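Local coordinates for 6-phosphogluconolactonase (PDB 6VYE), which probably hydrolyses 6-phosphogluconolactone to 6-phosphogluconate, the second step of the oxidative pentose phosphate pathway, at residues A[262-265]-A[266-269]. Residues are numbered along the deposited sequence; the frame is centred on the assembly and turned at random.
Unlike the reference sequence in segment 266-269: Glu-267 (reference Gly).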
loop_
_atom_site.group_PDB
_atom_site.type_symbol
_atom_site.label_atom_id
_atom_site.label_comp_id
_atom_site.label_asym_id
_atom_site.label_seq_id
_atom_site.Cartn_x
_atom_site.Cartn_y
_atom_site.Cartn_z
ATOM N N ASP A 262 -2.596 16.722 -3.559
ATOM C CA ASP A 262 -2.319 18.165 -3.355
ATOM C C ASP A 262 -2.777 18.908 -4.620
ATOM O O ASP A 262 -3.118 18.235 -5.620
ATOM C CB ASP A 262 -0.855 18.403 -2.956
ATOM C CG ASP A 262 0.160 18.357 -4.090
ATOM O OD1 ASP A 262 -0.074 17.624 -5.089
ATOM O OD2 ASP A 262 1.185 19.054 -3.969
ATOM N N LYS A 263 -2.794 20.241 -4.567
ATOM C CA LYS A 263 -3.207 21.148 -5.674
ATOM C C LYS A 263 -2.283 20.923 -6.871
ATOM O O LYS A 263 -2.789 20.776 -7.974
ATOM C CB LYS A 263 -3.145 22.613 -5.236
ATOM C CG LYS A 263 -4.160 23.027 -4.185
ATOM C CD LYS A 263 -5.563 23.165 -4.737
ATOM C CE LYS A 263 -6.511 23.852 -3.779
ATOM N NZ LYS A 263 -7.697 23.000 -3.508
ATOM N N GLU A 264 -0.971 20.877 -6.642
ATOM C CA GLU A 264 0.063 20.865 -7.706
ATOM C C GLU A 264 -0.094 19.596 -8.567
ATOM O O GLU A 264 0.038 19.711 -9.798
ATOM C CB GLU A 264 1.446 21.015 -7.088
ATOM C CG GLU A 264 1.729 22.429 -6.611
ATOM C CD GLU A 264 1.909 23.485 -7.708
ATOM O OE1 GLU A 264 2.542 23.186 -8.739
ATOM O OE2 GLU A 264 1.408 24.610 -7.548
ATOM N N ILE A 265 -0.352 18.415 -7.986
ATOM C CA ILE A 265 -0.483 17.161 -8.802
ATOM C C ILE A 265 -1.824 17.156 -9.543
ATOM O O ILE A 265 -1.880 16.522 -10.613
ATOM C CB ILE A 265 -0.274 15.873 -7.979
ATOM C CG1 ILE A 265 0.093 14.691 -8.897
ATOM C CG2 ILE A 265 -1.479 15.579 -7.083
ATOM C CD1 ILE A 265 0.470 13.431 -8.168
ATOM N N ALA A 266 -2.830 17.869 -9.025
ATOM C CA ALA A 266 -4.237 17.847 -9.478
ATOM C C ALA A 266 -4.559 18.976 -10.479
ATOM O O ALA A 266 -5.755 19.120 -10.793
ATOM C CB ALA A 266 -5.136 17.936 -8.269
ATOM N N GLU A 267 -3.572 19.671 -11.057
ATOM C CA GLU A 267 -3.800 20.876 -11.920
ATOM C C GLU A 267 -4.592 20.520 -13.192
ATOM O O GLU A 267 -5.376 21.358 -13.616
ATOM C CB GLU A 267 -2.493 21.600 -12.271
ATOM C CG GLU A 267 -1.443 21.505 -11.171
ATOM C CD GLU A 267 -0.402 22.608 -11.015
ATOM O OE1 GLU A 267 -0.810 23.783 -10.859
ATOM O OE2 GLU A 267 0.825 22.272 -10.992
ATOM N N ASN A 268 -4.471 19.316 -13.756
ATOM C CA ASN A 268 -5.200 18.925 -15.003
ATOM C C ASN A 268 -6.488 18.129 -14.713
ATOM O O ASN A 268 -7.220 17.827 -15.678
ATOM C CB ASN A 268 -4.302 18.132 -15.954
ATOM C CG ASN A 268 -3.088 18.914 -16.416
ATOM O OD1 ASN A 268 -3.182 20.088 -16.787
ATOM N ND2 ASN A 268 -1.942 18.259 -16.425
ATOM N N LEU A 269 -6.776 17.778 -13.460
ATOM C CA LEU A 269 -8.018 17.042 -13.102
ATOM C C LEU A 269 -9.204 18.010 -13.131
ATOM O O LEU A 269 -8.984 19.208 -12.879
ATOM C CB LEU A 269 -7.871 16.423 -11.710
ATOM C CG LEU A 269 -7.327 14.998 -11.670
ATOM C CD1 LEU A 269 -6.047 14.866 -12.486
ATOM C CD2 LEU A 269 -7.101 14.565 -10.228
HETATM O O HOH W 1 -3.544 16.737 -13.006
#
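Glu-264 and Glu-267, three residues apart where the chain leaves strand 256-262, bring their carboxylates together on the exposed side of a short run with helical backbone angles but no regular helix bonding. Followed outward, Glu-267 starts with CB 4.0 Å from the carbonyl O of Glu-264. CG sets off beside its own backbone N with an unusual first torsion (chi1 -32°) and is modelled too near that same oxygen, so its exact course is doubtful. The chain then runs extended to CD, 3.2 Å from Glu-264 O. At the tip, OE2 of Glu-267 lies 2.9 Å from the carbonyl O of Glu-264 and 3.0 Å from Glu-264 OE1, with no hydrogen bond assigned to either pair, while Glu-267 OE1 stays farther off. Glu-264 reaches the meeting place by a bend at chi2 (-70°), and the two carboxylate planes stand 69° apart, neither stacked nor coplanar. The other side of the turn is buried. There the methyl of Ala-266 rests 3.3 Å from Asp-262 O and also touches Val-17 of strand 14-18, while Ile-265 packs on Leu-233 of helix 230-237. Ala-266 N makes two weak hydrogen bonds, to Asp-262 O and to Lys-263 O. The entry to the turn is an Asx motif: Asp-262 OD1 accepts from Ile-265 N at 3.0 Å, met from above the carboxylate plane, and also from Gly-226 N, which ties the strand end to the adjoining loop. A type I beta turn from Ala-266 to Leu-269 follows, with one water bridging Ile-265 O and Asn-268 N. If the modelled course is right, Glu-267 OE2 lies against a carbonyl and a carboxylate oxygen, probably unfavourable with both acids charged; a shared proton between the carboxylates, or the weak, long ion pair with Lys-227 NZ, may offset it.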